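Local coordinates for nucleotidyltransferase-like protein (Exiguobacterium sibiricum, PDB 3C18) that is of unproven function but probably transfers nucleotidyl groups, joining a nucleotidyltransferase-like domain to a substrate-binding-like and a helix-turn-helix domain, at residues P49-T54 against L67-E72. Sequence-based numbering, arbitrary orientation. Where two conformers were deposited one is given.
Sequences PSVEWT and LHLVHE
Three backbone hydrogen bonds tie the start of strand 53-60 and the residue before it antiparallel to the end of strand 63-71. Thr-54 and Leu-69 form a hydrogen-bonded pair: Thr-54 N meets Leu-69 O at 2.8 Å, nearly along the C=O axis, and Leu-69 N returns to Thr-54 O at 2.9 Å. Two residues along, beyond the non-hydrogen-bonded pair Trp-53/Val-70, His-71 N donates to Glu-52 O (2.9 Å, 170° at the hydrogen). A fourth bond is made by side chains: Trp-53 NE1 donates almost straight to His-68 ND1 (3.2 Å, 169°). The acceptor lies in the indole plane, whereas the donor sits 34° out of the imidazole plane. With ND1 accepting, NE2 should carry the proton, consistent with its bond to Asp-36. On the same face, Val-70 CG2 presses on the indole edge, 3.3 Å from Trp-53 CD1. On the opposite face Thr-54 CG2 lies 3.8 Å from Leu-69 CB, the side chains parallel, and Val-51, from the loop before the strand, crosses Leu-69 at about a right angle, its CG2 3.7 Å from Leu-69 CD2. His-71 ND1 caps Gln-73 N as helix 72-81 begins; Trp-78 of that helix meets the Trp-53 ring edge-to-face. The two strands form a beta hairpin at one side of the nucleotidyltransferase-like domain's mixed five-stranded sheet, 63-71 also pairing in parallel with 40-46. On 53-60, outermost in this chain's sheet, Lys-253 of the second subunit bonds Trp-53 O and Glu-245 of the second subunit bonds Thr-54 OG1.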
loop_
_atom_site.group_PDB
_atom_site.type_symbol
_atom_site.label_atom_id
_atom_site.label_comp_id
_atom_site.label_asym_id
_atom_site.label_seq_id
_atom_site.Cartn_x
_atom_site.Cartn_y
_atom_site.Cartn_z
ATOM N N PRO A 49 3.170 12.762 22.093
ATOM C CA PRO A 49 4.256 12.649 21.130
ATOM C C PRO A 49 4.815 11.263 20.996
ATOM O O PRO A 49 5.551 10.988 20.054
ATOM C CB PRO A 49 5.319 13.585 21.694
ATOM C CG PRO A 49 5.013 13.671 23.146
ATOM C CD PRO A 49 3.522 13.671 23.193
ATOM N N SER A 50 4.442 10.369 21.898
ATOM C CA SER A 50 4.953 8.995 21.826
ATOM C C SER A 50 4.040 8.158 20.972
ATOM O O SER A 50 4.355 7.041 20.654
ATOM C CB SER A 50 5.081 8.346 23.231
ATOM O OG SER A 50 3.820 8.159 23.861
ATOM N N VAL A 51 2.910 8.736 20.598
ATOM C CA VAL A 51 1.862 7.989 19.901
ATOM C C VAL A 51 1.771 8.224 18.388
ATOM O O VAL A 51 1.790 9.354 17.892
ATOM C CB VAL A 51 0.463 8.269 20.507
ATOM C CG1 VAL A 51 -0.599 7.598 19.652
ATOM C CG2 VAL A 51 0.358 7.772 21.952
ATOM N N GLU A 52 1.666 7.117 17.667
ATOM C CA GLU A 52 1.345 7.150 16.266
ATOM C C GLU A 52 -0.092 6.613 16.166
ATOM O O GLU A 52 -1.072 7.341 15.979
ATOM C CB GLU A 52 2.315 6.249 15.513
ATOM C CG GLU A 52 2.610 6.703 14.093
ATOM C CD GLU A 52 3.781 7.711 14.039
ATOM O OE1 GLU A 52 4.904 7.334 14.467
ATOM O OE2 GLU A 52 3.580 8.863 13.562
ATOM N N TRP A 53 -0.202 5.290 16.243
ATOM C CA TRP A 53 -1.505 4.639 16.386
ATOM C C TRP A 53 -1.340 3.300 17.098
ATOM O O TRP A 53 -0.471 2.503 16.756
ATOM C CB TRP A 53 -2.141 4.423 15.017
ATOM C CG TRP A 53 -3.208 3.383 15.002
ATOM C CD1 TRP A 53 -4.464 3.488 15.542
ATOM C CD2 TRP A 53 -3.129 2.071 14.444
ATOM N NE1 TRP A 53 -5.160 2.319 15.368
ATOM C CE2 TRP A 53 -4.364 1.433 14.697
ATOM C CE3 TRP A 53 -2.142 1.379 13.750
ATOM C CZ2 TRP A 53 -4.640 0.139 14.282
ATOM C CZ3 TRP A 53 -2.411 0.096 13.348
ATOM C CH2 TRP A 53 -3.668 -0.510 13.588
ATOM N N THR A 54 -2.164 3.078 18.096
ATOM C CA THR A 54 -2.133 1.799 18.846
ATOM C C THR A 54 -3.515 1.392 19.289
ATOM O O THR A 54 -4.488 2.146 19.132
ATOM C CB THR A 54 -1.113 1.785 20.046
ATOM O OG1 THR A 54 -0.959 0.429 20.544
ATOM C CG2 THR A 54 -1.531 2.745 21.166
ATOM N N LEU A 67 -10.074 0.030 22.251
ATOM C CA LEU A 67 -9.622 1.397 22.268
ATOM C C LEU A 67 -8.528 1.658 21.224
ATOM O O LEU A 67 -7.428 1.077 21.272
ATOM C CB LEU A 67 -9.165 1.763 23.667
ATOM C CG LEU A 67 -8.947 3.241 23.961
ATOM C CD1 LEU A 67 -9.230 3.548 25.396
ATOM C CD2 LEU A 67 -7.522 3.618 23.588
ATOM N N HIS A 68 -8.872 2.533 20.285
ATOM C CA HIS A 68 -7.933 3.054 19.290
ATOM C C HIS A 68 -7.381 4.405 19.727
ATOM O O HIS A 68 -8.114 5.352 19.912
ATOM C CB HIS A 68 -8.575 3.127 17.909
ATOM C CG HIS A 68 -8.731 1.776 17.256
ATOM N ND1 HIS A 68 -8.116 1.444 16.067
ATOM C CD2 HIS A 68 -9.399 0.663 17.655
ATOM C CE1 HIS A 68 -8.422 0.195 15.746
ATOM N NE2 HIS A 68 -9.194 -0.306 16.700
ATOM N N LEU A 69 -6.071 4.429 19.930
ATOM C CA LEU A 69 -5.321 5.610 20.341
ATOM C C LEU A 69 -4.551 6.062 19.111
ATOM O O LEU A 69 -3.712 5.317 18.602
ATOM C CB LEU A 69 -4.340 5.266 21.483
ATOM C CG LEU A 69 -3.650 6.461 22.163
ATOM C CD1 LEU A 69 -4.657 7.412 22.779
ATOM C CD2 LEU A 69 -2.673 5.988 23.211
ATOM N N VAL A 70 -4.899 7.249 18.610
ATOM C CA VAL A 70 -4.311 7.786 17.381
ATOM C C VAL A 70 -3.841 9.215 17.553
ATOM O O VAL A 70 -4.513 10.010 18.164
ATOM C CB VAL A 70 -5.338 7.778 16.253
ATOM C CG1 VAL A 70 -4.710 8.250 14.949
ATOM C CG2 VAL A 70 -5.912 6.370 16.095
ATOM N N HIS A 71 -2.687 9.513 16.998
ATOM C CA HIS A 71 -2.168 10.902 17.053
ATOM C C HIS A 71 -2.965 11.761 16.092
ATOM O O HIS A 71 -3.311 11.328 14.999
ATOM C CB HIS A 71 -0.683 10.953 16.688
ATOM C CG HIS A 71 -0.029 12.243 17.051
ATOM N ND1 HIS A 71 -0.260 13.408 16.347
ATOM C CD2 HIS A 71 0.801 12.570 18.065
ATOM C CE1 HIS A 71 0.422 14.392 16.900
ATOM N NE2 HIS A 71 1.095 13.907 17.933
ATOM N N GLU A 72 -3.241 12.983 16.512
ATOM C CA GLU A 72 -4.029 13.938 15.735
ATOM C C GLU A 72 -3.523 14.127 14.312
ATOM O O GLU A 72 -4.308 14.366 13.411
ATOM C CB GLU A 72 -4.066 15.300 16.444
ATOM C CG GLU A 72 -4.911 16.327 15.729
ATOM C CD GLU A 72 -4.973 17.662 16.455
ATOM O OE1 GLU A 72 -4.501 17.738 17.595
ATOM O OE2 GLU A 72 -5.496 18.641 15.883
#